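Local coordinates for uncharacterized N-acetyltransferase D2E76_00625 (Mycobacteroides abscessus, PDB 6YCA), which probably transfers acetyl groups from acetyl coenzyme A to amines as a GCN5-related N-acetyltransferase of the Eis type, yet is unable to modify aminoglycosides, at residues Y262-L270 / R283-V293; H358-V366 / L387-I396. All coordinates share one frame; numbering follows the deposited sequence.

The two contacts follow one another along the chain and lie in different domains. Contact 1 (262-270 with 283-293) belongs to the second GNAT domain, where helix 259-270 meets the chain leaving strand 277-284. Contact 2 (358-366 with 387-396) belongs to the sterol carrier protein-like domain, where strand 362-365 pairs with 388-390 at one end of a separate sheet. Their centres are 38 Å apart, the nearest atoms about 16 Å, and they do not touch. Each reaches a second copy of the protein in the six-chain assembly, illustrating how packing within one domain and packing between subunits can draw on the same segments.

Contact 1: residues Y262-L270 / R283-V293; sequences YRALVGHLL and RPIDDPLPHLV
Tyr262 reaches Asp287 because its CG stands trans to the backbone N (chi1 176°), projecting the ring off the helix, while bends at chi2 and chi3 fold Arg283 back onto the same carboxylate. The setting is a beta-alpha-beta unit of the second GNAT domain: helix 259-270, between strands 248-256 and 277-284, packs on the end of strand 277-284 and the loop that follows it. Asp287 shares its two oxygens between its neighbours. OD1 takes a weak hydrogen bond from Tyr262 OH at 2.8 Å, with the ring and carboxylate planes 58° apart. OD2 receives Arg283 NE at 2.9 Å in a nearly straight bond, part of a salt bridge. This donor lies above the carboxylate plane, whereas the oxygen lies in the plane of the guanidinium. The nearby positive charge would probably favour a deprotonated carboxylate in this buried place. Arg283 NH2 also comes to the edge of the tyrosine ring, 3.8 Å from Tyr262 CE1.

Beyond the polar end, the tyrosine enters an apolar seam. Val266 CG2 lies over one face toward the rim, and the ring of Pro288 approaches CE2. Leu292 forks against the helix: its CD1 meets Tyr262 CE2 at 3.7 Å and Val266 CG1 at 3.6 Å, and its CD2 lies 3.8 Å from Arg263 CG, the two side chains crossing at about a right angle. Arg263 thus lends its aliphatic part to the seam, while its NH1 bonds to the backbone oxygen of Arg384 in the second subunit. Leu289 enters from beside Leu292, placing CD2 3.7 Å from Val266 CG1. At the helix's C-terminal end the seam closes more loosely, with Leu270 CD1 4.2 Å from Val293 CG1.

Contact 2: residues H358-V366 / L387-I396; sequences HTPDISVDV and LVSAQSPGAI
An antiparallel ladder at one end of the sheet in the sterol carrier protein-like domain joins strand 362-365 to strand 388-390, the outermost strand on that side within the chain. The short axes run 167° apart. Ser363 and Ser389 form the hydrogen-bonded pair: Ser363 N reaches Ser389 O at 2.9 Å, and Ser389 N returns to Ser363 O at 3.0 Å. Two residues along, past the non-hydrogen-bonded pair Ile362 and Ala390, Gln391 N bonds to Asp361 O at 3.0 Å, but here the donor sits 46° out of the carbonyl plane, as the chain leaves the regular ladder.

Asp361 holds the departing chain with its carboxylate as well. Ser392 OG gives a hydrogen bond to Asp361 OD1 at 3.2 Å, arriving on the anti side, while OD2 is bonded to the backbone N of Val331 in the strand flanking 362-365. A type II turn from Ser392 to Ala395 then redirects the chain into helix 395-403, with Gly394 at the N-cap. The first residue of that helix returns to the residue preceding the strand, with Ala395 CB 3.6 Å from Asp361 O.

Ile362 uses two branches on the apolar face. CG2, trans to the backbone N, lies 3.8 Å from Val388 CG1, and CD1 extends the other branch to 4.1 Å from Ile396 CD1, where the side chains cross at about a right angle. Helix 379-384 adds Leu382 on Val388 and Thr380 on Ile396. At the far end Asp365 is the N-cap residue of helix 366-373 and forms a salt bridge with Arg144, while Leu387 packs on Leu167 of the second subunit. An outer strand pair with helices packed on one face of its sheet is consistent with the alpha/beta sandwich of the sterol carrier protein fold.

Contact 1: residues Y262-L270 / R283-V293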
ATOM      1  N   TYR A 262      18.541  28.717 -15.571  1.00 21.14           N
ATOM      2  CA  TYR A 262      17.542  27.668 -15.386  1.00 18.47           C
ATOM      3  C   TYR A 262      18.047  26.334 -15.921  1.00 19.47           C
ATOM      4  O   TYR A 262      18.005  25.314 -15.221  1.00 18.18           O
ATOM      5  CB  TYR A 262      16.235  28.061 -16.078  1.00 18.52           C
ATOM      6  CG  TYR A 262      15.167  26.988 -16.029  1.00 17.91           C
ATOM      7  CD1 TYR A 262      14.396  26.806 -14.887  1.00 17.19           C
ATOM      8  CD2 TYR A 262      14.929  26.155 -17.118  1.00 20.21           C
ATOM      9  CE1 TYR A 262      13.414  25.831 -14.828  1.00 17.12           C
ATOM     10  CE2 TYR A 262      13.951  25.172 -17.070  1.00 22.21           C
ATOM     11  CZ  TYR A 262      13.196  25.014 -15.919  1.00 20.00           C
ATOM     12  OH  TYR A 262      12.223  24.041 -15.853  1.00 17.68           O
ATOM     13  N   ARG A 263      18.538  26.322 -17.165  1.00 21.23           N
ATOM     14  CA  ARG A 263      19.007  25.072 -17.757  1.00 19.47           C
ATOM     15  C   ARG A 263      20.247  24.546 -17.047  1.00 19.64           C
ATOM     16  O   ARG A 263      20.362  23.338 -16.810  1.00 24.60           O
ATOM     17  CB  ARG A 263      19.246  25.245 -19.258  1.00 20.49           C
ATOM     18  CG  ARG A 263      17.975  25.481 -20.064  1.00 21.67           C
ATOM     19  CD  ARG A 263      18.277  25.527 -21.546  1.00 23.05           C
ATOM     20  NE  ARG A 263      19.124  26.670 -21.868  1.00 31.03           N
ATOM     21  CZ  ARG A 263      18.671  27.836 -22.323  1.00 40.78           C
ATOM     22  NH1 ARG A 263      17.371  28.014 -22.521  1.00 40.61           N
ATOM     23  NH2 ARG A 263      19.519  28.824 -22.587  1.00 45.18           N
ATOM     24  N   ALA A 264      21.177  25.436 -16.684  1.00 19.83           N
ATOM     25  CA  ALA A 264      22.384  24.989 -15.998  1.00 19.96           C
ATOM     26  C   ALA A 264      22.051  24.385 -14.640  1.00 20.80           C
ATOM     27  O   ALA A 264      22.571  23.321 -14.282  1.00 24.69           O
ATOM     28  CB  ALA A 264      23.363  26.149 -15.847  1.00 20.65           C
ATOM     29  N   LEU A 265      21.159  25.031 -13.882  1.00 21.31           N
ATOM     30  CA  LEU A 265      20.790  24.513 -12.567  1.00 20.95           C
ATOM     31  C   LEU A 265      20.023  23.203 -12.673  1.00 19.70           C
ATOM     32  O   LEU A 265      20.297  22.260 -11.923  1.00 21.26           O
ATOM     33  CB  LEU A 265      19.992  25.554 -11.788  1.00 21.36           C
ATOM     34  CG  LEU A 265      20.822  26.743 -11.317  1.00 18.22           C
ATOM     35  CD1 LEU A 265      19.927  27.806 -10.718  1.00 18.03           C
ATOM     36  CD2 LEU A 265      21.852  26.269 -10.314  1.00 18.44           C
ATOM     37  N   VAL A 266      19.048  23.130 -13.580  1.00 21.47           N
ATOM     38  CA  VAL A 266      18.325  21.877 -13.790  1.00 22.56           C
ATOM     39  C   VAL A 266      19.263  20.797 -14.317  1.00 23.42           C
ATOM     40  O   VAL A 266      19.207  19.638 -13.884  1.00 20.19           O
ATOM     41  CB  VAL A 266      17.129  22.104 -14.733  1.00 19.53           C
ATOM     42  CG1 VAL A 266      16.538  20.775 -15.171  1.00 19.87           C
ATOM     43  CG2 VAL A 266      16.079  22.953 -14.044  1.00 16.70           C
ATOM     44  N   GLY A 267      20.146  21.165 -15.250  1.00 23.10           N
ATOM     45  CA  GLY A 267      21.113  20.212 -15.764  1.00 22.33           C
ATOM     46  C   GLY A 267      22.041  19.665 -14.700  1.00 20.59           C
ATOM     47  O   GLY A 267      22.427  18.495 -14.753  1.00 27.13           O
ATOM     48  N   HIS A 268      22.396  20.490 -13.712  1.00 18.73           N
ATOM     49  CA  HIS A 268      23.206  20.000 -12.603  1.00 18.87           C
ATOM     50  C   HIS A 268      22.506  18.855 -11.887  1.00 21.27           C
ATOM     51  O   HIS A 268      23.135  17.844 -11.551  1.00 22.95           O
ATOM     52  CB  HIS A 268      23.483  21.129 -11.610  1.00 18.81           C
ATOM     53  CG  HIS A 268      24.011  20.647 -10.295  1.00 18.96           C
ATOM     54  ND1 HIS A 268      25.348  20.385 -10.078  1.00 21.25           N
ATOM     55  CD2 HIS A 268      23.377  20.343  -9.137  1.00 18.64           C
ATOM     56  CE1 HIS A 268      25.515  19.959  -8.839  1.00 19.78           C
ATOM     57  NE2 HIS A 268      24.333  19.919  -8.249  1.00 19.19           N
ATOM     58  N   LEU A 269      21.200  18.999 -11.651  1.00 24.98           N
ATOM     59  CA  LEU A 269      20.428  17.953 -10.991  1.00 21.58           C
ATOM     60  C   LEU A 269      20.345  16.702 -11.855  1.00 22.69           C
ATOM     61  O   LEU A 269      20.488  15.583 -11.351  1.00 28.07           O
ATOM     62  CB  LEU A 269      19.032  18.484 -10.664  1.00 17.14           C
ATOM     63  CG  LEU A 269      18.987  19.653  -9.674  1.00 16.92           C
ATOM     64  CD1 LEU A 269      17.588  20.230  -9.574  1.00 19.54           C
ATOM     65  CD2 LEU A 269      19.462  19.193  -8.300  1.00 17.18           C
ATOM     66  N   LEU A 270      20.128  16.867 -13.161  1.00 20.61           N
ATOM     67  CA  LEU A 270      20.004  15.704 -14.029  1.00 21.90           C
ATOM     68  C   LEU A 270      21.302  14.917 -14.133  1.00 21.23           C
ATOM     69  O   LEU A 270      21.261  13.721 -14.430  1.00 26.64           O
ATOM     70  CB  LEU A 270      19.553  16.133 -15.425  1.00 23.76           C
ATOM     71  CG  LEU A 270      18.247  16.926 -15.519  1.00 21.02           C
ATOM     72  CD1 LEU A 270      17.972  17.309 -16.960  1.00 19.26           C
ATOM     73  CD2 LEU A 270      17.085  16.133 -14.941  1.00 17.87           C
ATOM     74  N   ARG A 283       6.861  24.434  -7.865  1.00 22.42           N
ATOM     75  CA  ARG A 283       7.380  24.993  -9.103  1.00 22.28           C
ATOM     76  C   ARG A 283       6.225  25.551  -9.920  1.00 18.50           C
ATOM     77  O   ARG A 283       5.056  25.266  -9.633  1.00 19.31           O
ATOM     78  CB  ARG A 283       8.105  23.907  -9.911  1.00 26.63           C
ATOM     79  CG  ARG A 283       9.405  23.427  -9.290  1.00 27.69           C
ATOM     80  CD  ARG A 283      10.405  24.556  -9.163  1.00 24.20           C
ATOM     81  NE  ARG A 283      10.671  25.204 -10.443  1.00 24.11           N
ATOM     82  CZ  ARG A 283      11.271  26.382 -10.560  1.00 27.75           C
ATOM     83  NH1 ARG A 283      11.663  27.031  -9.473  1.00 32.68           N
ATOM     84  NH2 ARG A 283      11.476  26.913 -11.759  1.00 26.75           N
ATOM     85  N   PRO A 284       6.510  26.386 -10.921  1.00 15.34           N
ATOM     86  CA  PRO A 284       5.437  26.892 -11.785  1.00 15.66           C
ATOM     87  C   PRO A 284       4.712  25.765 -12.506  1.00 15.75           C
ATOM     88  O   PRO A 284       5.298  24.737 -12.849  1.00 15.69           O
ATOM     89  CB  PRO A 284       6.180  27.785 -12.784  1.00 16.03           C
ATOM     90  CG  PRO A 284       7.420  28.181 -12.089  1.00 15.89           C
ATOM     91  CD  PRO A 284       7.804  27.022 -11.224  1.00 15.46           C
ATOM     92  N   ILE A 285       3.411  25.971 -12.737  1.00 16.02           N
ATOM     93  CA  ILE A 285       2.617  24.960 -13.429  1.00 16.27           C
ATOM     94  C   ILE A 285       3.003  24.834 -14.899  1.00 17.68           C
ATOM     95  O   ILE A 285       2.640  23.845 -15.545  1.00 26.39           O
ATOM     96  CB  ILE A 285       1.099  25.180 -13.256  1.00 16.56           C
ATOM     97  CG1 ILE A 285       0.642  26.441 -13.983  1.00 17.04           C
ATOM     98  CG2 ILE A 285       0.725  25.259 -11.788  1.00 16.27           C
ATOM     99  CD1 ILE A 285      -0.846  26.639 -13.954  1.00 17.47           C
ATOM    100  N   ASP A 286       3.724  25.809 -15.452  1.00 16.93           N
ATOM    101  CA  ASP A 286       4.198  25.748 -16.830  1.00 17.53           C
ATOM    102  C   ASP A 286       5.719  25.651 -16.908  1.00 23.71           C
ATOM    103  O   ASP A 286       6.323  26.078 -17.896  1.00 26.80           O
ATOM    104  CB  ASP A 286       3.690  26.940 -17.641  1.00 18.26           C
ATOM    105  CG  ASP A 286       4.230  28.274 -17.136  1.00 22.04           C
ATOM    106  OD1 ASP A 286       4.804  28.331 -16.024  1.00 22.55           O
ATOM    107  OD2 ASP A 286       4.071  29.280 -17.857  1.00 22.28           O
ATOM    108  N   ASP A 287       6.339  25.072 -15.884  1.00 16.75           N
ATOM    109  CA  ASP A 287       7.782  24.908 -15.876  1.00 19.50           C
ATOM    110  C   ASP A 287       8.193  24.049 -17.064  1.00 23.53           C
ATOM    111  O   ASP A 287       7.663  22.943 -17.236  1.00 34.55           O
ATOM    112  CB  ASP A 287       8.209  24.226 -14.578  1.00 22.64           C
ATOM    113  CG  ASP A 287       9.589  24.654 -14.116  1.00 34.48           C
ATOM    114  OD1 ASP A 287      10.183  25.555 -14.747  1.00 39.58           O
ATOM    115  OD2 ASP A 287      10.076  24.094 -13.108  1.00 38.64           O
ATOM    116  N   PRO A 288       9.096  24.518 -17.913  1.00 19.92           N
ATOM    117  CA  PRO A 288       9.423  23.762 -19.131  1.00 18.57           C
ATOM    118  C   PRO A 288      10.311  22.544 -18.907  1.00 18.11           C
ATOM    119  O   PRO A 288      11.121  22.218 -19.780  1.00 20.95           O
ATOM    120  CB  PRO A 288      10.120  24.807 -20.011  1.00 23.87           C
ATOM    121  CG  PRO A 288      10.715  25.770 -19.044  1.00 24.84           C
ATOM    122  CD  PRO A 288       9.755  25.835 -17.883  1.00 17.86           C
ATOM    123  N   LEU A 289      10.184  21.871 -17.759  1.00 17.42           N
ATOM    124  CA  LEU A 289      10.918  20.622 -17.546  1.00 17.38           C
ATOM    125  C   LEU A 289      10.654  19.573 -18.619  1.00 24.94           C
ATOM    126  O   LEU A 289      11.625  18.980 -19.121  1.00 30.19           O
ATOM    127  CB  LEU A 289      10.684  20.072 -16.134  1.00 16.74           C
ATOM    128  CG  LEU A 289      11.345  20.778 -14.953  1.00 24.72           C
ATOM    129  CD1 LEU A 289      10.868  20.181 -13.641  1.00 27.92           C
ATOM    130  CD2 LEU A 289      12.847  20.649 -15.065  1.00 29.56           C
ATOM    131  N   PRO A 290       9.410  19.284 -19.013  1.00 22.30           N
ATOM    132  CA  PRO A 290       9.205  18.271 -20.060  1.00 23.27           C
ATOM    133  C   PRO A 290       9.910  18.586 -21.365  1.00 24.25           C
ATOM    134  O   PRO A 290      10.213  17.660 -22.126  1.00 26.12           O
ATOM    135  CB  PRO A 290       7.682  18.263 -20.246  1.00 22.76           C
ATOM    136  CG  PRO A 290       7.145  18.757 -18.963  1.00 20.54           C
ATOM    137  CD  PRO A 290       8.127  19.776 -18.478  1.00 17.94           C
ATOM    138  N   HIS A 291      10.205  19.851 -21.638  1.00 20.00           N
ATOM    139  CA  HIS A 291      10.836  20.238 -22.890  1.00 36.38           C
ATOM    140  C   HIS A 291      12.358  20.200 -22.841  1.00 34.84           C
ATOM    141  O   HIS A 291      13.003  20.444 -23.866  1.00 33.07           O
ATOM    142  CB  HIS A 291      10.336  21.615 -23.324  1.00 32.88           C
ATOM    143  CG  HIS A 291       8.863  21.664 -23.583  1.00 31.56           C
ATOM    144  ND1 HIS A 291       8.287  21.126 -24.717  1.00 31.69           N
ATOM    145  CD2 HIS A 291       7.848  22.197 -22.862  1.00 28.83           C
ATOM    146  CE1 HIS A 291       6.982  21.321 -24.680  1.00 31.60           C
ATOM    147  NE2 HIS A 291       6.690  21.969 -23.565  1.00 32.32           N
ATOM    148  N   LEU A 292      12.944  19.910 -21.681  1.00 35.52           N
ATOM    149  CA  LEU A 292      14.393  19.830 -21.562  1.00 32.58           C
ATOM    150  C   LEU A 292      14.951  18.450 -21.881  1.00 31.68           C
ATOM    151  O   LEU A 292      16.152  18.331 -22.139  1.00 37.83           O
ATOM    152  CB  LEU A 292      14.815  20.195 -20.137  1.00 25.45           C
ATOM    153  CG  LEU A 292      14.812  21.680 -19.799  1.00 26.46           C
ATOM    154  CD1 LEU A 292      15.128  21.885 -18.334  1.00 27.20           C
ATOM    155  CD2 LEU A 292      15.818  22.401 -20.662  1.00 31.48           C
ATOM    156  N   VAL A 293      14.116  17.416 -21.886  1.00 25.92           N
ATOM    157  CA  VAL A 293      14.587  16.041 -21.977  1.00 27.03           C
ATOM    158  C   VAL A 293      14.002  15.375 -23.212  1.00 30.85           C
ATOM    159  O   VAL A 293      12.903  15.712 -23.667  1.00 38.18           O
ATOM    160  CB  VAL A 293      14.247  15.236 -20.703  1.00 31.77           C
ATOM    161  CG1 VAL A 293      15.110  15.701 -19.529  1.00 28.50           C
ATOM    162  CG2 VAL A 293      12.768  15.375 -20.373  1.00 19.97           C
TER

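Contact 2: residues H358-V366 / L387-I396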
ATOM      1  N   HIS A 358     -18.947  54.717 -19.343  1.00 57.37           N
ATOM      2  CA  HIS A 358     -19.415  54.052 -20.553  1.00 60.51           C
ATOM      3  C   HIS A 358     -20.009  52.696 -20.193  1.00 57.13           C
ATOM      4  O   HIS A 358     -19.682  52.104 -19.158  1.00 52.36           O
ATOM      5  CB  HIS A 358     -18.262  53.836 -21.536  1.00 63.35           C
ATOM      6  CG  HIS A 358     -17.575  55.096 -21.968  1.00 69.68           C
ATOM      7  ND1 HIS A 358     -16.383  55.088 -22.660  1.00 70.10           N
ATOM      8  CD2 HIS A 358     -17.906  56.400 -21.807  1.00 72.15           C
ATOM      9  CE1 HIS A 358     -16.007  56.331 -22.905  1.00 71.33           C
ATOM     10  NE2 HIS A 358     -16.914  57.147 -22.398  1.00 72.77           N
ATOM     11  N   THR A 359     -20.909  52.214 -21.039  1.00 57.35           N
ATOM     12  CA  THR A 359     -21.502  50.910 -20.799  1.00 59.39           C
ATOM     13  C   THR A 359     -20.389  49.868 -20.778  1.00 59.08           C
ATOM     14  O   THR A 359     -19.522  49.877 -21.666  1.00 62.54           O
ATOM     15  CB  THR A 359     -22.496  50.586 -21.913  1.00 65.73           C
ATOM     16  OG1 THR A 359     -23.469  51.634 -22.004  1.00 70.40           O
ATOM     17  CG2 THR A 359     -23.207  49.265 -21.635  1.00 65.24           C
ATOM     18  N   PRO A 360     -20.356  48.983 -19.788  1.00 52.45           N
ATOM     19  CA  PRO A 360     -19.226  48.059 -19.662  1.00 47.06           C
ATOM     20  C   PRO A 360     -19.279  46.944 -20.693  1.00 47.39           C
ATOM     21  O   PRO A 360     -20.336  46.573 -21.206  1.00 53.41           O
ATOM     22  CB  PRO A 360     -19.387  47.499 -18.248  1.00 44.15           C
ATOM     23  CG  PRO A 360     -20.853  47.580 -17.996  1.00 44.86           C
ATOM     24  CD  PRO A 360     -21.322  48.827 -18.686  1.00 47.30           C
ATOM     25  N   ASP A 361     -18.099  46.408 -20.989  1.00 44.06           N
ATOM     26  CA  ASP A 361     -17.982  45.212 -21.811  1.00 44.25           C
ATOM     27  C   ASP A 361     -17.999  43.938 -20.985  1.00 44.25           C
ATOM     28  O   ASP A 361     -18.340  42.874 -21.512  1.00 45.75           O
ATOM     29  CB  ASP A 361     -16.684  45.252 -22.625  1.00 43.87           C
ATOM     30  CG  ASP A 361     -16.690  46.335 -23.683  1.00 50.39           C
ATOM     31  OD1 ASP A 361     -17.722  46.484 -24.374  1.00 53.36           O
ATOM     32  OD2 ASP A 361     -15.667  47.040 -23.816  1.00 52.76           O
ATOM     33  N   ILE A 362     -17.623  44.019 -19.710  1.00 44.56           N
ATOM     34  CA  ILE A 362     -17.482  42.839 -18.861  1.00 42.83           C
ATOM     35  C   ILE A 362     -17.862  43.210 -17.433  1.00 43.65           C
ATOM     36  O   ILE A 362     -17.534  44.299 -16.955  1.00 44.05           O
ATOM     37  CB  ILE A 362     -16.035  42.304 -18.945  1.00 40.91           C
ATOM     38  CG1 ILE A 362     -15.840  41.502 -20.226  1.00 36.32           C
ATOM     39  CG2 ILE A 362     -15.688  41.449 -17.737  1.00 43.24           C
ATOM     40  CD1 ILE A 362     -14.446  41.053 -20.416  1.00 35.50           C
ATOM     41  N   SER A 363     -18.563  42.303 -16.754  1.00 35.87           N
ATOM     42  CA  SER A 363     -18.906  42.457 -15.345  1.00 37.28           C
ATOM     43  C   SER A 363     -18.319  41.279 -14.582  1.00 33.53           C
ATOM     44  O   SER A 363     -18.457  40.130 -15.011  1.00 33.09           O
ATOM     45  CB  SER A 363     -20.422  42.511 -15.137  1.00 43.93           C
ATOM     46  OG  SER A 363     -20.977  43.721 -15.630  1.00 51.60           O
ATOM     47  N   VAL A 364     -17.633  41.568 -13.477  1.00 33.29           N
ATOM     48  CA  VAL A 364     -16.967  40.535 -12.694  1.00 31.02           C
ATOM     49  C   VAL A 364     -16.837  41.055 -11.270  1.00 38.76           C
ATOM     50  O   VAL A 364     -16.717  42.263 -11.046  1.00 46.20           O
ATOM     51  CB  VAL A 364     -15.597  40.190 -13.336  1.00 30.08           C
ATOM     52  CG1 VAL A 364     -14.963  41.437 -13.926  1.00 30.81           C
ATOM     53  CG2 VAL A 364     -14.665  39.510 -12.369  1.00 33.07           C
ATOM     54  N   ASP A 365     -16.864  40.142 -10.299  1.00 39.74           N
ATOM     55  CA  ASP A 365     -16.587  40.512  -8.917  1.00 39.65           C
ATOM     56  C   ASP A 365     -15.082  40.581  -8.666  1.00 32.32           C
ATOM     57  O   ASP A 365     -14.278  39.970  -9.375  1.00 27.64           O
ATOM     58  CB  ASP A 365     -17.260  39.541  -7.941  1.00 47.59           C
ATOM     59  CG  ASP A 365     -16.701  38.132  -8.032  1.00 52.39           C
ATOM     60  OD1 ASP A 365     -16.221  37.747  -9.118  1.00 55.04           O
ATOM     61  OD2 ASP A 365     -16.765  37.400  -7.023  1.00 53.09           O
ATOM     62  N   VAL A 366     -14.710  41.319  -7.616  1.00 33.43           N
ATOM     63  CA  VAL A 366     -13.300  41.617  -7.366  1.00 32.64           C
ATOM     64  C   VAL A 366     -12.486  40.350  -7.128  1.00 34.76           C
ATOM     65  O   VAL A 366     -11.286  40.309  -7.430  1.00 36.33           O
ATOM     66  CB  VAL A 366     -13.152  42.650  -6.228  1.00 32.10           C
ATOM     67  CG1 VAL A 366     -13.574  42.053  -4.894  1.00 30.51           C
ATOM     68  CG2 VAL A 366     -11.723  43.182  -6.164  1.00 32.40           C
ATOM     69  N   LEU A 387     -18.491  33.105 -13.664  1.00 32.50           N
ATOM     70  CA  LEU A 387     -18.014  34.199 -12.832  1.00 28.59           C
ATOM     71  C   LEU A 387     -17.778  35.472 -13.623  1.00 31.12           C
ATOM     72  O   LEU A 387     -17.342  36.470 -13.042  1.00 36.05           O
ATOM     73  CB  LEU A 387     -16.734  33.802 -12.083  1.00 27.13           C
ATOM     74  CG  LEU A 387     -16.853  32.669 -11.063  1.00 26.55           C
ATOM     75  CD1 LEU A 387     -15.490  32.228 -10.576  1.00 25.25           C
ATOM     76  CD2 LEU A 387     -17.716  33.101  -9.894  1.00 27.10           C
ATOM     77  N   VAL A 388     -18.051  35.466 -14.927  1.00 32.36           N
ATOM     78  CA  VAL A 388     -17.857  36.631 -15.786  1.00 33.94           C
ATOM     79  C   VAL A 388     -19.068  36.773 -16.698  1.00 32.64           C
ATOM     80  O   VAL A 388     -19.527  35.790 -17.290  1.00 32.95           O
ATOM     81  CB  VAL A 388     -16.562  36.531 -16.620  1.00 31.23           C
ATOM     82  CG1 VAL A 388     -16.425  37.736 -17.535  1.00 32.92           C
ATOM     83  CG2 VAL A 388     -15.349  36.425 -15.714  1.00 29.28           C
ATOM     84  N   SER A 389     -19.589  37.991 -16.799  1.00 34.33           N
ATOM     85  CA  SER A 389     -20.719  38.318 -17.656  1.00 36.01           C
ATOM     86  C   SER A 389     -20.240  39.241 -18.768  1.00 40.59           C
ATOM     87  O   SER A 389     -19.651  40.293 -18.491  1.00 42.84           O
ATOM     88  CB  SER A 389     -21.801  39.021 -16.835  1.00 36.44           C
ATOM     89  OG  SER A 389     -22.837  39.506 -17.667  1.00 40.54           O
ATOM     90  N   ALA A 390     -20.490  38.854 -20.019  1.00 39.60           N
ATOM     91  CA  ALA A 390     -20.059  39.650 -21.160  1.00 39.26           C
ATOM     92  C   ALA A 390     -21.259  40.382 -21.751  1.00 46.17           C
ATOM     93  O   ALA A 390     -22.365  39.840 -21.801  1.00 54.88           O
ATOM     94  CB  ALA A 390     -19.394  38.769 -22.218  1.00 38.69           C
ATOM     95  N   GLN A 391     -21.042  41.634 -22.169  1.00 48.82           N
ATOM     96  CA  GLN A 391     -22.100  42.469 -22.728  1.00 53.81           C
ATOM     97  C   GLN A 391     -22.012  42.691 -24.229  1.00 61.61           C
ATOM     98  O   GLN A 391     -22.980  43.186 -24.813  1.00 65.75           O
ATOM     99  CB  GLN A 391     -22.111  43.851 -22.053  1.00 54.24           C
ATOM    100  CG  GLN A 391     -22.768  43.894 -20.689  1.00 60.23           C
ATOM    101  CD  GLN A 391     -21.900  43.275 -19.606  1.00 73.73           C
ATOM    102  OE1 GLN A 391     -20.722  42.986 -19.830  1.00 95.63           O
ATOM    103  NE2 GLN A 391     -22.475  43.066 -18.431  1.00 62.24           N
ATOM    104  N   SER A 392     -20.892  42.360 -24.859  1.00 63.37           N
ATOM    105  CA  SER A 392     -20.707  42.598 -26.280  1.00 61.98           C
ATOM    106  C   SER A 392     -20.128  41.372 -26.965  1.00 59.49           C
ATOM    107  O   SER A 392     -19.360  40.615 -26.361  1.00 55.68           O
ATOM    108  CB  SER A 392     -19.725  43.761 -26.490  1.00 58.58           C
ATOM    109  OG  SER A 392     -20.119  44.913 -25.769  1.00 56.39           O
ATOM    110  N   PRO A 393     -20.481  41.155 -28.232  1.00 61.17           N
ATOM    111  CA  PRO A 393     -19.883  40.050 -28.996  1.00 64.14           C
ATOM    112  C   PRO A 393     -18.383  40.259 -29.129  1.00 67.00           C
ATOM    113  O   PRO A 393     -17.926  41.295 -29.619  1.00 69.07           O
ATOM    114  CB  PRO A 393     -20.590  40.142 -30.355  1.00 62.75           C
ATOM    115  CG  PRO A 393     -21.100  41.555 -30.428  1.00 59.44           C
ATOM    116  CD  PRO A 393     -21.449  41.929 -29.029  1.00 58.83           C
ATOM    117  N   GLY A 394     -17.613  39.270 -28.681  1.00 66.31           N
ATOM    118  CA  GLY A 394     -16.172  39.362 -28.754  1.00 60.33           C
ATOM    119  C   GLY A 394     -15.526  40.075 -27.588  1.00 51.68           C
ATOM    120  O   GLY A 394     -14.295  40.195 -27.562  1.00 49.03           O
ATOM    121  N   ALA A 395     -16.323  40.574 -26.639  1.00 47.91           N
ATOM    122  CA  ALA A 395     -15.773  41.259 -25.472  1.00 43.79           C
ATOM    123  C   ALA A 395     -14.858  40.345 -24.671  1.00 42.92           C
ATOM    124  O   ALA A 395     -13.827  40.788 -24.151  1.00 43.65           O
ATOM    125  CB  ALA A 395     -16.909  41.791 -24.596  1.00 42.52           C
ATOM    126  N   ILE A 396     -15.223  39.067 -24.552  1.00 43.03           N
ATOM    127  CA  ILE A 396     -14.381  38.117 -23.829  1.00 36.04           C
ATOM    128  C   ILE A 396     -13.048  37.919 -24.541  1.00 35.80           C
ATOM    129  O   ILE A 396     -11.986  37.923 -23.908  1.00 34.42           O
ATOM    130  CB  ILE A 396     -15.119  36.783 -23.613  1.00 35.72           C
ATOM    131  CG1 ILE A 396     -16.309  36.965 -22.666  1.00 35.50           C
ATOM    132  CG2 ILE A 396     -14.143  35.730 -23.093  1.00 34.16           C
ATOM    133  CD1 ILE A 396     -15.935  37.347 -21.250  1.00 34.06           C
TER